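Local coordinates for protein nigerythrin (Desulfovibrio vulgaris subsp. vulgaris, PDB 1YUZ) that shows NADH peroxidase activity in vitro, combining a binuclear iron centre in a four-helix bundle with a rubredoxin-like iron site in one homodimeric electron-transfer protein, at residues S150-R155 against G178-G183; A70-I75 against F171-I176; T24-T29 against I127-E132; K34-G39 against D121-F126; Y47-K52 against P99-C104. All blocks are in the same frame, centred on the assembly; numbering follows the deposited sequence.

Overall arrangement
Contacts 1 and 2 join the rubredoxin-like part to the four-helix bundle and share the Fe(II) ion; their strands, 180-182 and 171-173, are neighbours in one antiparallel sheet, and their centres lie 10 Å apart. Contact 1 is buried and partly polar, with a histidine-to-carbonyl hydrogen bond, whereas contact 2 is partly buried and apolar. Contacts 3 and 4, centres 9 Å apart, both use helix 104-132: contact 4 is buried helix-to-helix packing beside the diiron site, contact 3 a partly buried loop packing toward the bundle end. Contact 5 shares helix 29-56 with contact 4, 22 Å away between centres, but is a surface contact built from alanines, a phenylalanine edge and loop carbonyls.

Contact 1. Residues S150-R155 against G178-G183; sequences SVHAER and GYIHKG. With FE2 (Fe (II) ion), chain G.
His152 carries this contact from one iron domain to the other. Its CB leaves helix 136-161 with CG anti to the carbonyl carbon (chi1 -64°), which turns the imidazole so that its two nitrogens serve different partners. ND1 binds the Fe(II) ion at 2.2 Å, sharing it with Glu73, Glu115, Glu149 and water 2. CE1, between the nitrogens, lies 3.0 Å from the iron and 3.7 Å from Gly178 O. On the ring's other side, CD2 lies 3.9 Å from Ile180 CD1, and at the tip NE2 donates to Gly178 O over 2.7 Å, with an N-H...O angle of 155°. The oxygen lies close to the ring plane, while the donor stands above the carbonyl plane. With NE2 carrying the hydrogen as donor, ND1 is left to bind the metal; the bond fixes the ring's rotation and could strengthen imidazole donation to iron. The preceding residue, Val151, touches Tyr179 CD1 with CG1 at 4.0 Å. Arg155, bent at chi2 and chi3, lays one face of its guanidinium against Lys182 CB, and its NH1 reaches Ile180 O through water 1, which donates to that oxygen at 2.7 Å. Lys182 NZ pairs with Asp167 and Asp169. Helical segment 150-155 and strand 180-182 run at 28° to each other, their axes 9.2 Å apart at the closest; helix 60-87 touches His152 and Ile180, and strand 171-173 packs on Ile180 and Arg155.

Contact 2. Residues A70-I75 against F171-I176; sequences AAAELI and FHLCPI. With FE2 (Fe (II) ion), chain G; FE (Fe (III) ion), chain F; FE (Fe (III) ion), chain H.
Two different iron centres are served from the two sides of this contact, although neither metal-binding side chain touches the other segment. Glu73 extends from helix 60-87 into the bundle, where its carboxylate bridges the diiron pair: OE2 binds the Fe(II) ion at 2.0 Å and OE1 the Fe(III) ion at 2.2 Å. Water 2 bridges the same two metals. Across the contact, Cys174 SG binds the rubredoxin-type Fe(III) at 2.3 Å, with Cys177, Cys189 and Cys192 completing its four thiolates, and the sulfur also accepts a hydrogen bond from Ile176 N.

The joint itself is apolar. Leu173 points at the helix with CG anti to its backbone N (chi1 175°), and its two methyls divide between successive alanines: CD2 meets Ala71 CB at 3.5 Å, tighter than a usual carbon contact, while CD1 meets Ala72 CB at 3.7 Å. Ile75 uses both of its branches. CD1 rests 3.4 Å from Cys174 O and CG2 3.5 Å from Ile176 O, so methyls cover the carbonyls of the cysteine loop. The strand runs almost along the helix, 7° between their directions.

No hydrogen bond or salt bridge crosses here. Alanines receive Leu173 and Ile75 covers the cysteine loop, so apolar contact holds the rubredoxin-like part against the helix bearing Glu73, a proximity consistent with electron transfer between the two centres.

Contact 3. Residues T24-T29 against I127-E132; sequences TAVGST and IRKAQE
This is a loop-to-helix packing at the start of the four-helix bundle: residues 24-29, which lead into helix 29-56, lie along the last turns of helix 104-132. It is partly buried, away from the iron sites, and covers 193 Å² in all. The evidence centres on Lys129, whose chain starts with CG anti to the backbone N (chi1 180°), bends once at chi2 (67°) and then runs straight. That single bend lays the aliphatic part alongside the loop. Its first carbons meet Val26, which points toward the helix: CG1 is 3.7 Å from Lys129 CB. Farther out, Lys129 CG and CE both meet one loop carbonyl, with CE 3.2 Å from Gly27 O, and CD passes the same oxygen at 3.7 Å.

At the other end of the loop, Thr29 is the first residue of its helix, and Ser28 stands before it as the N-cap, its side chain capping a backbone N just beyond. Thr29 OG1 approaches the helix backbone at Ala130 CA, 3.4 Å away, where Thr29 and Ala130 have the closest CA atoms of the two segments, 5.7 Å apart. This hydroxyl is hydrogen-bonded to Glu133. Helix 136-161 also packs against Thr29 and Ala130, so Thr29 touches both helix 104-132 and helix 136-161.

No hydrogen bond crosses the contact. The lysine works here through its methylenes, and its NZ has a long, weak ion pair with Glu133; the polarised CE lying near Gly27 O would probably add a mild electrostatic attraction.

Contact 4. Residues K34-G39 against D121-F126; sequences KAAIAG and DMYPAF
Tyr123 and Phe126 both carry CG anti to the carbonyl carbon, with chi1 of -80° and -70°, and these torsions bring their rings to the same alanine of the neighbouring helix. That helix, 29-56, and helix 104-132 are two members of the ferritin-like four-helix bundle, and over these segments they run antiparallel at 162°, with axes 11.4 Å apart. The wide spacing is filled by large side chains of one helix directed at small ones of the other.

Ala36 is the point of convergence. Its CB lies 4.0 Å from Tyr123 CE2 and about as far from the hydroxyl oxygen, and Phe126 CE1 comes within 4.1 Å of it. Phe126 CZ reaches past it to Ala35 CB. Met122 points toward helix 29-56 with an extended start, CG anti to the backbone N; a bend at chi3 then turns CE over the tyrosine, where the methyl sits above the centre of the ring, 3.4 Å from its plane. Met122 CE also lies 4.3 Å from Ala36 CB. This keeps the ring packed on a face from its own helix while its CE2 and hydroxyl end meet Ala36. The segment 121-126 is kinked at Pro124, whose nitrogen makes no bond to the preceding turn.

The phenol belongs to the metal surroundings. Tyr123 OH is hydrogen-bonded to the iron ligand Glu40 and to Glu80, which fixes the ring's outer end and makes it a second-shell residue of the diiron site; helix 136-161 packs on it as well. Phe126 has Met122 O lying 3.4 Å above the plane of its ring, offset toward the rim.

Contact 5. Residues Y47-K52 against P99-C104; sequences YTAFAK and PSAYSC
The long connection between helices 60-87 and 104-132 runs over the outside of helix 29-56 here; residues 99-103 form its final part, and Cys104 begins helix 104-132. Two successive helix residues receive it. Ala49 points at the loop, its CB 3.7 Å from Pro99 O, and its own carbonyl oxygen meets Ala101 CB at 3.6 Å. Phe50, with CG anti to the carbonyl carbon (chi1 -74°), swings its ring to the same place and presents an edge: CD2 lies 3.8 Å from Ala101 CB, and CE2 3.8 Å from Ser100 O, both partners near the ring plane. Ring hydrogens therefore face the carbonyl, probably a weakly favourable electrostatic approach.

In the four-helix bundle of this rubrerythrin family member, this connection crosses from the second helix to the third, and Phe50 lies between the loop and the bundle, packing edge-to-face with Phe66 and touching Asn107 and Ser110 of helix 104-132. No hydrogen bond joins the two segments; the polar backbone of the loop is held from elsewhere, with Gln57 bonding Tyr102 O and Cys104 N and Asn107 accepting from Tyr102 N. Phe50 and Ala101 have the nearest CA atoms, 5.3 Å apart.

Contact 1. Residues S150-R155 against G178-G183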
# COMPACT_ATOMS: atom_id res chain seq x y z
N SER B 150 5.67 -7.04 0.23
CA SER B 150 4.55 -6.41 0.92
C SER B 150 5.06 -5.42 1.96
O SER B 150 4.39 -4.44 2.28
CB SER B 150 3.63 -7.47 1.53
OG SER B 150 4.33 -8.35 2.39
N VAL B 151 6.26 -5.66 2.50
CA VAL B 151 6.85 -4.73 3.46
C VAL B 151 7.23 -3.47 2.68
O VAL B 151 7.01 -2.36 3.15
CB VAL B 151 8.10 -5.34 4.13
CG1 VAL B 151 8.90 -4.26 4.84
CG2 VAL B 151 7.67 -6.40 5.14
N HIS B 152 7.77 -3.65 1.48
CA HIS B 152 8.15 -2.51 0.65
C HIS B 152 6.91 -1.67 0.33
O HIS B 152 6.96 -0.44 0.33
CB HIS B 152 8.77 -2.99 -0.66
CG HIS B 152 10.06 -3.73 -0.48
ND1 HIS B 152 10.64 -4.46 -1.49
CD2 HIS B 152 10.88 -3.85 0.59
CE1 HIS B 152 11.76 -4.99 -1.06
NE2 HIS B 152 11.93 -4.64 0.21
N ALA B 153 5.80 -2.34 0.04
CA ALA B 153 4.57 -1.64 -0.28
C ALA B 153 4.15 -0.77 0.91
O ALA B 153 3.81 0.40 0.74
CB ALA B 153 3.46 -2.64 -0.61
N GLU B 154 4.20 -1.34 2.11
CA GLU B 154 3.81 -0.58 3.29
C GLU B 154 4.75 0.60 3.52
O GLU B 154 4.31 1.70 3.86
CB GLU B 154 3.80 -1.47 4.53
CG GLU B 154 3.38 -0.71 5.78
CD GLU B 154 3.36 -1.57 7.03
OE1 GLU B 154 3.18 -1.00 8.13
OE2 GLU B 154 3.51 -2.81 6.92
N ARG B 155 6.05 0.38 3.34
CA ARG B 155 7.03 1.45 3.53
C ARG B 155 6.77 2.60 2.56
O ARG B 155 6.86 3.76 2.93
CB ARG B 155 8.45 0.91 3.34
CG ARG B 155 8.92 -0.01 4.46
CD ARG B 155 9.76 0.74 5.50
NE ARG B 155 9.07 1.89 6.08
CZ ARG B 155 8.06 1.81 6.94
NH1 ARG B 155 7.61 0.63 7.33
NH2 ARG B 155 7.51 2.92 7.42
N GLY B 178 14.92 -9.01 1.53
CA GLY B 178 14.56 -7.63 1.27
C GLY B 178 13.90 -6.84 2.38
O GLY B 178 13.46 -5.72 2.15
N TYR B 179 13.83 -7.40 3.58
CA TYR B 179 13.20 -6.68 4.68
C TYR B 179 13.86 -5.34 4.98
O TYR B 179 15.09 -5.24 5.08
CB TYR B 179 13.20 -7.52 5.95
CG TYR B 179 12.54 -6.82 7.11
CD1 TYR B 179 11.16 -6.62 7.15
CD2 TYR B 179 13.30 -6.32 8.17
CE1 TYR B 179 10.55 -5.95 8.21
CE2 TYR B 179 12.70 -5.65 9.23
CZ TYR B 179 11.33 -5.47 9.25
OH TYR B 179 10.74 -4.82 10.31
N ILE B 180 13.03 -4.32 5.12
CA ILE B 180 13.50 -2.98 5.44
C ILE B 180 12.75 -2.48 6.66
O ILE B 180 11.53 -2.58 6.72
CB ILE B 180 13.24 -2.00 4.28
CG1 ILE B 180 14.10 -2.38 3.07
CG2 ILE B 180 13.54 -0.56 4.72
CD1 ILE B 180 13.78 -1.61 1.81
N HIS B 181 13.49 -1.96 7.63
CA HIS B 181 12.88 -1.42 8.83
C HIS B 181 13.22 0.06 8.92
O HIS B 181 14.34 0.46 8.64
CB HIS B 181 13.43 -2.11 10.08
CG HIS B 181 12.59 -1.90 11.29
ND1 HIS B 181 11.53 -2.73 11.62
CD2 HIS B 181 12.59 -0.92 12.23
CE1 HIS B 181 10.93 -2.26 12.70
NE2 HIS B 181 11.55 -1.17 13.09
N LYS B 182 12.23 0.87 9.30
CA LYS B 182 12.45 2.30 9.46
C LYS B 182 12.71 2.57 10.93
O LYS B 182 11.85 2.34 11.78
CB LYS B 182 11.21 3.09 9.00
CG LYS B 182 11.36 4.59 9.19
CD LYS B 182 10.15 5.35 8.67
CE LYS B 182 10.28 6.85 8.87
NZ LYS B 182 10.24 7.23 10.31
N GLY B 183 13.91 3.06 11.23
CA GLY B 183 14.23 3.34 12.62
C GLY B 183 14.99 2.21 13.29
O GLY B 183 15.26 1.18 12.67
FE FE2 G . 10.15 -4.86 -3.62
O HOH W 1 9.04 -2.18 7.81
O HOH W 2 9.80 -5.24 -5.82

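Contact 2. Residues A70-I75 against F171-I176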
# COMPACT_ATOMS: atom_id res chain seq x y z
N ALA B 70 15.87 -0.60 -3.71
CA ALA B 70 16.56 -1.05 -4.91
C ALA B 70 17.55 -2.13 -4.48
O ALA B 70 17.66 -3.18 -5.12
CB ALA B 70 17.30 0.11 -5.56
N ALA B 71 18.25 -1.88 -3.38
CA ALA B 71 19.22 -2.84 -2.87
C ALA B 71 18.52 -4.15 -2.52
O ALA B 71 19.07 -5.24 -2.73
CB ALA B 71 19.94 -2.27 -1.66
N ALA B 72 17.30 -4.05 -1.99
CA ALA B 72 16.53 -5.23 -1.64
C ALA B 72 16.22 -6.05 -2.89
O ALA B 72 16.31 -7.27 -2.88
CB ALA B 72 15.23 -4.83 -0.95
N GLU B 73 15.87 -5.37 -3.98
CA GLU B 73 15.56 -6.08 -5.21
C GLU B 73 16.82 -6.78 -5.74
O GLU B 73 16.73 -7.85 -6.35
CB GLU B 73 15.00 -5.12 -6.27
CG GLU B 73 13.81 -4.27 -5.83
CD GLU B 73 12.70 -5.05 -5.14
OE1 GLU B 73 12.48 -6.23 -5.47
OE2 GLU B 73 12.02 -4.45 -4.28
N LEU B 74 17.98 -6.18 -5.51
CA LEU B 74 19.23 -6.78 -5.96
C LEU B 74 19.49 -8.07 -5.19
O LEU B 74 20.06 -9.02 -5.73
CB LEU B 74 20.39 -5.80 -5.77
CG LEU B 74 21.71 -6.19 -6.44
CD1 LEU B 74 21.48 -6.41 -7.93
CD2 LEU B 74 22.74 -5.10 -6.20
N ILE B 75 19.06 -8.11 -3.93
CA ILE B 75 19.21 -9.30 -3.10
C ILE B 75 18.30 -10.37 -3.69
O ILE B 75 18.68 -11.53 -3.78
CB ILE B 75 18.82 -9.00 -1.63
CG1 ILE B 75 19.91 -8.13 -0.99
CG2 ILE B 75 18.65 -10.31 -0.85
CD1 ILE B 75 19.58 -7.68 0.41
N PHE B 171 16.94 3.72 7.20
CA PHE B 171 16.21 2.53 6.77
C PHE B 171 17.21 1.41 6.80
O PHE B 171 18.24 1.46 6.12
CB PHE B 171 15.66 2.69 5.35
CG PHE B 171 14.56 3.70 5.24
CD1 PHE B 171 14.82 4.97 4.75
CD2 PHE B 171 13.27 3.39 5.66
CE1 PHE B 171 13.81 5.92 4.68
CE2 PHE B 171 12.25 4.34 5.60
CZ PHE B 171 12.52 5.61 5.11
N HIS B 172 16.92 0.38 7.58
CA HIS B 172 17.82 -0.75 7.72
C HIS B 172 17.37 -1.91 6.85
O HIS B 172 16.23 -2.37 6.95
CB HIS B 172 17.87 -1.16 9.19
CG HIS B 172 18.37 -0.08 10.09
ND1 HIS B 172 19.71 0.24 10.19
CD2 HIS B 172 17.72 0.80 10.89
CE1 HIS B 172 19.86 1.27 11.01
NE2 HIS B 172 18.66 1.62 11.45
N LEU B 173 18.28 -2.36 6.00
CA LEU B 173 18.03 -3.45 5.08
C LEU B 173 18.70 -4.73 5.56
O LEU B 173 19.88 -4.73 5.92
CB LEU B 173 18.57 -3.10 3.69
CG LEU B 173 18.48 -4.20 2.63
CD1 LEU B 173 17.02 -4.50 2.32
CD2 LEU B 173 19.19 -3.74 1.37
N CYS B 174 17.95 -5.82 5.54
CA CYS B 174 18.48 -7.11 5.96
C CYS B 174 19.60 -7.52 5.00
O CYS B 174 19.59 -7.16 3.82
CB CYS B 174 17.36 -8.14 5.93
SG CYS B 174 17.91 -9.79 6.38
N PRO B 175 20.60 -8.27 5.50
CA PRO B 175 21.71 -8.70 4.64
C PRO B 175 21.34 -9.77 3.61
O PRO B 175 21.93 -9.81 2.53
CB PRO B 175 22.74 -9.24 5.64
CG PRO B 175 22.39 -8.56 6.91
CD PRO B 175 20.90 -8.54 6.91
N ILE B 176 20.38 -10.63 3.94
CA ILE B 176 20.01 -11.72 3.04
C ILE B 176 18.59 -11.76 2.49
O ILE B 176 18.24 -12.67 1.74
CB ILE B 176 20.32 -13.08 3.69
CG1 ILE B 176 19.49 -13.26 4.96
CG2 ILE B 176 21.82 -13.18 3.99
CD1 ILE B 176 19.61 -14.64 5.57
FE FE2 G . 10.15 -4.86 -3.62
FE FE F . 10.61 -6.94 -6.35
FE FE H . 15.92 -10.94 6.47
O HOH W 2 9.80 -5.24 -5.82

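Contact 3. Residues T24-T29 against I127-E132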
# COMPACT_ATOMS: atom_id res chain seq x y z
N THR B 24 -0.15 -12.48 -14.49
CA THR B 24 1.16 -13.11 -14.59
C THR B 24 1.20 -14.37 -15.45
O THR B 24 0.43 -15.31 -15.25
CB THR B 24 1.70 -13.48 -13.19
OG1 THR B 24 1.72 -12.30 -12.36
CG2 THR B 24 3.11 -14.04 -13.28
N ALA B 25 2.13 -14.39 -16.40
CA ALA B 25 2.31 -15.54 -17.27
C ALA B 25 3.14 -16.53 -16.46
O ALA B 25 4.21 -16.18 -15.96
CB ALA B 25 3.06 -15.15 -18.52
N VAL B 26 2.64 -17.75 -16.32
CA VAL B 26 3.34 -18.77 -15.55
C VAL B 26 3.85 -19.90 -16.42
O VAL B 26 3.08 -20.57 -17.11
CB VAL B 26 2.43 -19.36 -14.46
CG1 VAL B 26 3.18 -20.43 -13.68
CG2 VAL B 26 1.96 -18.26 -13.52
N GLY B 27 5.16 -20.11 -16.40
CA GLY B 27 5.77 -21.18 -17.16
C GLY B 27 6.41 -22.14 -16.19
O GLY B 27 5.94 -22.29 -15.06
N SER B 28 7.48 -22.80 -16.61
CA SER B 28 8.18 -23.72 -15.73
C SER B 28 8.83 -22.87 -14.65
O SER B 28 8.99 -21.66 -14.81
CB SER B 28 9.26 -24.48 -16.50
OG SER B 28 10.28 -23.60 -16.93
N THR B 29 9.21 -23.50 -13.54
CA THR B 29 9.85 -22.74 -12.47
C THR B 29 11.12 -22.06 -12.98
O THR B 29 11.44 -20.95 -12.58
CB THR B 29 10.16 -23.64 -11.27
OG1 THR B 29 8.93 -24.02 -10.64
CG2 THR B 29 11.03 -22.90 -10.25
N ILE B 127 5.24 -19.09 -6.71
CA ILE B 127 5.38 -19.97 -5.55
C ILE B 127 4.49 -21.19 -5.76
O ILE B 127 4.93 -22.32 -5.55
CB ILE B 127 4.96 -19.25 -4.25
CG1 ILE B 127 5.97 -18.15 -3.92
CG2 ILE B 127 4.84 -20.25 -3.11
CD1 ILE B 127 5.53 -17.23 -2.81
N ARG B 128 3.25 -20.96 -6.17
CA ARG B 128 2.32 -22.06 -6.40
C ARG B 128 2.86 -23.03 -7.44
O ARG B 128 2.81 -24.25 -7.25
CB ARG B 128 0.97 -21.52 -6.86
CG ARG B 128 -0.06 -22.61 -7.10
CD ARG B 128 -0.38 -23.37 -5.83
NE ARG B 128 -1.13 -24.60 -6.11
CZ ARG B 128 -1.66 -25.39 -5.19
NH1 ARG B 128 -1.54 -25.09 -3.90
NH2 ARG B 128 -2.32 -26.48 -5.54
N LYS B 129 3.39 -22.50 -8.54
CA LYS B 129 3.93 -23.35 -9.60
C LYS B 129 5.11 -24.16 -9.07
O LYS B 129 5.24 -25.34 -9.37
CB LYS B 129 4.37 -22.51 -10.80
CG LYS B 129 4.95 -23.32 -11.96
CD LYS B 129 3.91 -24.20 -12.62
CE LYS B 129 4.48 -24.91 -13.84
NZ LYS B 129 3.44 -25.69 -14.57
N ALA B 130 5.98 -23.51 -8.28
CA ALA B 130 7.14 -24.20 -7.71
C ALA B 130 6.67 -25.32 -6.79
O ALA B 130 7.26 -26.39 -6.75
CB ALA B 130 8.01 -23.21 -6.95
N GLN B 131 5.60 -25.06 -6.04
CA GLN B 131 5.05 -26.07 -5.14
C GLN B 131 4.52 -27.26 -5.94
O GLN B 131 4.80 -28.41 -5.62
CB GLN B 131 3.90 -25.49 -4.32
CG GLN B 131 4.31 -24.58 -3.20
CD GLN B 131 3.11 -24.06 -2.44
OE1 GLN B 131 2.36 -23.23 -2.95
NE2 GLN B 131 2.92 -24.55 -1.22
N GLU B 132 3.77 -26.96 -6.99
CA GLU B 132 3.19 -28.00 -7.82
C GLU B 132 4.25 -28.82 -8.56
O GLU B 132 4.01 -29.97 -8.91
CB GLU B 132 2.19 -27.38 -8.81
CG GLU B 132 1.08 -26.60 -8.11
CD GLU B 132 0.03 -26.05 -9.06
OE1 GLU B 132 0.36 -25.79 -10.23
OE2 GLU B 132 -1.13 -25.86 -8.62

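Contact 4. Residues K34-G39 against D121-F126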
# COMPACT_ATOMS: atom_id res chain seq x y z
N LYS B 34 13.59 -16.78 -14.18
CA LYS B 34 14.16 -15.82 -15.12
C LYS B 34 13.24 -14.62 -15.27
O LYS B 34 13.71 -13.49 -15.39
CB LYS B 34 14.37 -16.47 -16.49
CG LYS B 34 15.39 -17.59 -16.50
CD LYS B 34 15.52 -18.16 -17.89
CE LYS B 34 16.50 -19.31 -17.94
NZ LYS B 34 16.57 -19.89 -19.30
N ALA B 35 11.93 -14.87 -15.26
CA ALA B 35 10.96 -13.78 -15.39
C ALA B 35 11.05 -12.88 -14.17
O ALA B 35 10.96 -11.65 -14.29
CB ALA B 35 9.56 -14.35 -15.54
N ALA B 36 11.20 -13.48 -13.00
CA ALA B 36 11.31 -12.70 -11.77
C ALA B 36 12.57 -11.85 -11.82
O ALA B 36 12.54 -10.67 -11.47
CB ALA B 36 11.35 -13.63 -10.57
N ILE B 37 13.68 -12.44 -12.25
CA ILE B 37 14.93 -11.70 -12.34
C ILE B 37 14.74 -10.51 -13.28
O ILE B 37 15.18 -9.41 -12.98
CB ILE B 37 16.08 -12.59 -12.84
CG1 ILE B 37 16.45 -13.59 -11.74
CG2 ILE B 37 17.29 -11.74 -13.21
CD1 ILE B 37 17.39 -14.67 -12.19
N ALA B 38 14.08 -10.75 -14.40
CA ALA B 38 13.84 -9.68 -15.37
C ALA B 38 13.03 -8.57 -14.72
O ALA B 38 13.36 -7.39 -14.83
CB ALA B 38 13.11 -10.22 -16.59
N GLY B 39 11.96 -8.95 -14.03
CA GLY B 39 11.12 -7.98 -13.36
C GLY B 39 11.85 -7.20 -12.28
O GLY B 39 11.69 -5.99 -12.17
N ASP B 121 0.37 -11.14 -6.63
CA ASP B 121 0.10 -11.72 -7.94
C ASP B 121 1.28 -12.54 -8.45
O ASP B 121 1.23 -13.77 -8.46
CB ASP B 121 -0.24 -10.60 -8.93
CG ASP B 121 -0.72 -11.12 -10.26
OD1 ASP B 121 -0.26 -12.19 -10.69
OD2 ASP B 121 -1.55 -10.43 -10.89
N MET B 122 2.35 -11.86 -8.85
CA MET B 122 3.50 -12.55 -9.41
C MET B 122 4.16 -13.60 -8.54
O MET B 122 4.22 -14.77 -8.92
CB MET B 122 4.56 -11.55 -9.87
CG MET B 122 5.66 -12.22 -10.67
SD MET B 122 7.03 -11.13 -11.03
CE MET B 122 7.93 -11.24 -9.49
N TYR B 123 4.68 -13.21 -7.38
CA TYR B 123 5.34 -14.21 -6.56
C TYR B 123 4.39 -15.31 -6.09
O TYR B 123 4.77 -16.48 -6.11
CB TYR B 123 6.10 -13.53 -5.41
CG TYR B 123 7.44 -12.97 -5.88
CD1 TYR B 123 7.77 -11.63 -5.68
CD2 TYR B 123 8.37 -13.79 -6.54
CE1 TYR B 123 8.98 -11.11 -6.13
CE2 TYR B 123 9.58 -13.28 -6.98
CZ TYR B 123 9.89 -11.94 -6.77
OH TYR B 123 11.10 -11.44 -7.21
N PRO B 124 3.16 -14.97 -5.69
CA PRO B 124 2.28 -16.07 -5.27
C PRO B 124 2.06 -17.07 -6.42
O PRO B 124 2.00 -18.28 -6.20
CB PRO B 124 0.99 -15.36 -4.87
CG PRO B 124 1.51 -14.09 -4.27
CD PRO B 124 2.60 -13.67 -5.26
N ALA B 125 1.97 -16.56 -7.65
CA ALA B 125 1.78 -17.41 -8.82
C ALA B 125 2.99 -18.32 -9.02
O ALA B 125 2.85 -19.52 -9.30
CB ALA B 125 1.56 -16.56 -10.07
N PHE B 126 4.18 -17.74 -8.89
CA PHE B 126 5.41 -18.50 -9.06
C PHE B 126 5.63 -19.48 -7.92
O PHE B 126 6.14 -20.58 -8.12
CB PHE B 126 6.60 -17.54 -9.15
CG PHE B 126 6.64 -16.72 -10.41
CD1 PHE B 126 7.59 -15.71 -10.55
CD2 PHE B 126 5.76 -16.97 -11.46
CE1 PHE B 126 7.66 -14.96 -11.72
CE2 PHE B 126 5.82 -16.22 -12.63
CZ PHE B 126 6.77 -15.22 -12.77

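Contact 5. Residues Y47-K52 against P99-C104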
# COMPACT_ATOMS: atom_id res chain seq x y z
N TYR B 47 13.60 2.04 -9.12
CA TYR B 47 13.85 2.60 -7.80
C TYR B 47 15.10 3.45 -7.76
O TYR B 47 15.17 4.43 -7.02
CB TYR B 47 13.93 1.47 -6.78
CG TYR B 47 12.61 0.75 -6.61
CD1 TYR B 47 12.55 -0.48 -5.96
CD2 TYR B 47 11.42 1.30 -7.10
CE1 TYR B 47 11.33 -1.14 -5.81
CE2 TYR B 47 10.20 0.65 -6.95
CZ TYR B 47 10.17 -0.57 -6.30
OH TYR B 47 8.97 -1.23 -6.15
N THR B 48 16.09 3.07 -8.56
CA THR B 48 17.33 3.83 -8.62
C THR B 48 17.02 5.19 -9.24
O THR B 48 17.51 6.22 -8.78
CB THR B 48 18.37 3.07 -9.45
OG1 THR B 48 18.71 1.86 -8.78
CG2 THR B 48 19.64 3.91 -9.64
N ALA B 49 16.20 5.20 -10.29
CA ALA B 49 15.83 6.46 -10.92
C ALA B 49 14.96 7.28 -9.96
O ALA B 49 15.12 8.49 -9.84
CB ALA B 49 15.07 6.19 -12.22
N PHE B 50 14.05 6.61 -9.26
CA PHE B 50 13.18 7.29 -8.30
C PHE B 50 14.00 7.93 -7.18
O PHE B 50 13.69 9.03 -6.72
CB PHE B 50 12.18 6.31 -7.69
CG PHE B 50 11.05 5.91 -8.61
CD1 PHE B 50 10.09 5.01 -8.18
CD2 PHE B 50 10.94 6.44 -9.90
CE1 PHE B 50 9.03 4.64 -9.00
CE2 PHE B 50 9.87 6.07 -10.73
CZ PHE B 50 8.92 5.17 -10.27
N ALA B 51 15.05 7.24 -6.74
CA ALA B 51 15.91 7.76 -5.67
C ALA B 51 16.62 9.03 -6.12
O ALA B 51 16.66 10.02 -5.40
CB ALA B 51 16.93 6.72 -5.27
N LYS B 52 17.17 9.00 -7.32
CA LYS B 52 17.88 10.16 -7.85
C LYS B 52 16.93 11.35 -7.96
O LYS B 52 17.30 12.47 -7.61
CB LYS B 52 18.48 9.82 -9.21
CG LYS B 52 19.30 10.95 -9.83
CD LYS B 52 20.07 10.45 -11.04
CE LYS B 52 20.77 11.58 -11.77
NZ LYS B 52 19.79 12.50 -12.41
N PRO B 99 14.08 3.94 -16.49
CA PRO B 99 12.80 4.54 -16.85
C PRO B 99 12.77 5.98 -16.33
O PRO B 99 13.68 6.40 -15.63
CB PRO B 99 11.80 3.66 -16.12
CG PRO B 99 12.52 3.40 -14.83
CD PRO B 99 13.94 3.10 -15.28
N SER B 100 11.73 6.72 -16.69
CA SER B 100 11.58 8.09 -16.23
C SER B 100 11.08 8.10 -14.79
O SER B 100 10.37 7.19 -14.36
CB SER B 100 10.57 8.85 -17.08
OG SER B 100 11.17 9.37 -18.25
N ALA B 101 11.48 9.13 -14.06
CA ALA B 101 11.05 9.32 -12.68
C ALA B 101 10.20 10.58 -12.72
O ALA B 101 10.59 11.56 -13.34
CB ALA B 101 12.25 9.53 -11.78
N TYR B 102 9.04 10.55 -12.08
CA TYR B 102 8.17 11.72 -12.08
C TYR B 102 8.16 12.35 -10.69
O TYR B 102 9.15 12.25 -9.97
CB TYR B 102 6.77 11.32 -12.53
CG TYR B 102 6.77 10.64 -13.88
CD1 TYR B 102 6.90 9.26 -13.98
CD2 TYR B 102 6.70 11.38 -15.06
CE1 TYR B 102 6.96 8.63 -15.23
CE2 TYR B 102 6.76 10.77 -16.30
CZ TYR B 102 6.89 9.39 -16.38
OH TYR B 102 6.95 8.78 -17.61
N SER B 103 7.06 13.00 -10.32
CA SER B 103 6.99 13.60 -9.00
C SER B 103 7.14 12.51 -7.95
O SER B 103 6.66 11.39 -8.14
CB SER B 103 5.67 14.35 -8.82
OG SER B 103 5.65 15.49 -9.66
N CYS B 104 7.80 12.85 -6.85
CA CYS B 104 8.06 11.88 -5.80
C CYS B 104 6.84 11.13 -5.29
O CYS B 104 6.90 9.91 -5.12
CB CYS B 104 8.76 12.58 -4.63
SG CYS B 104 9.49 11.43 -3.46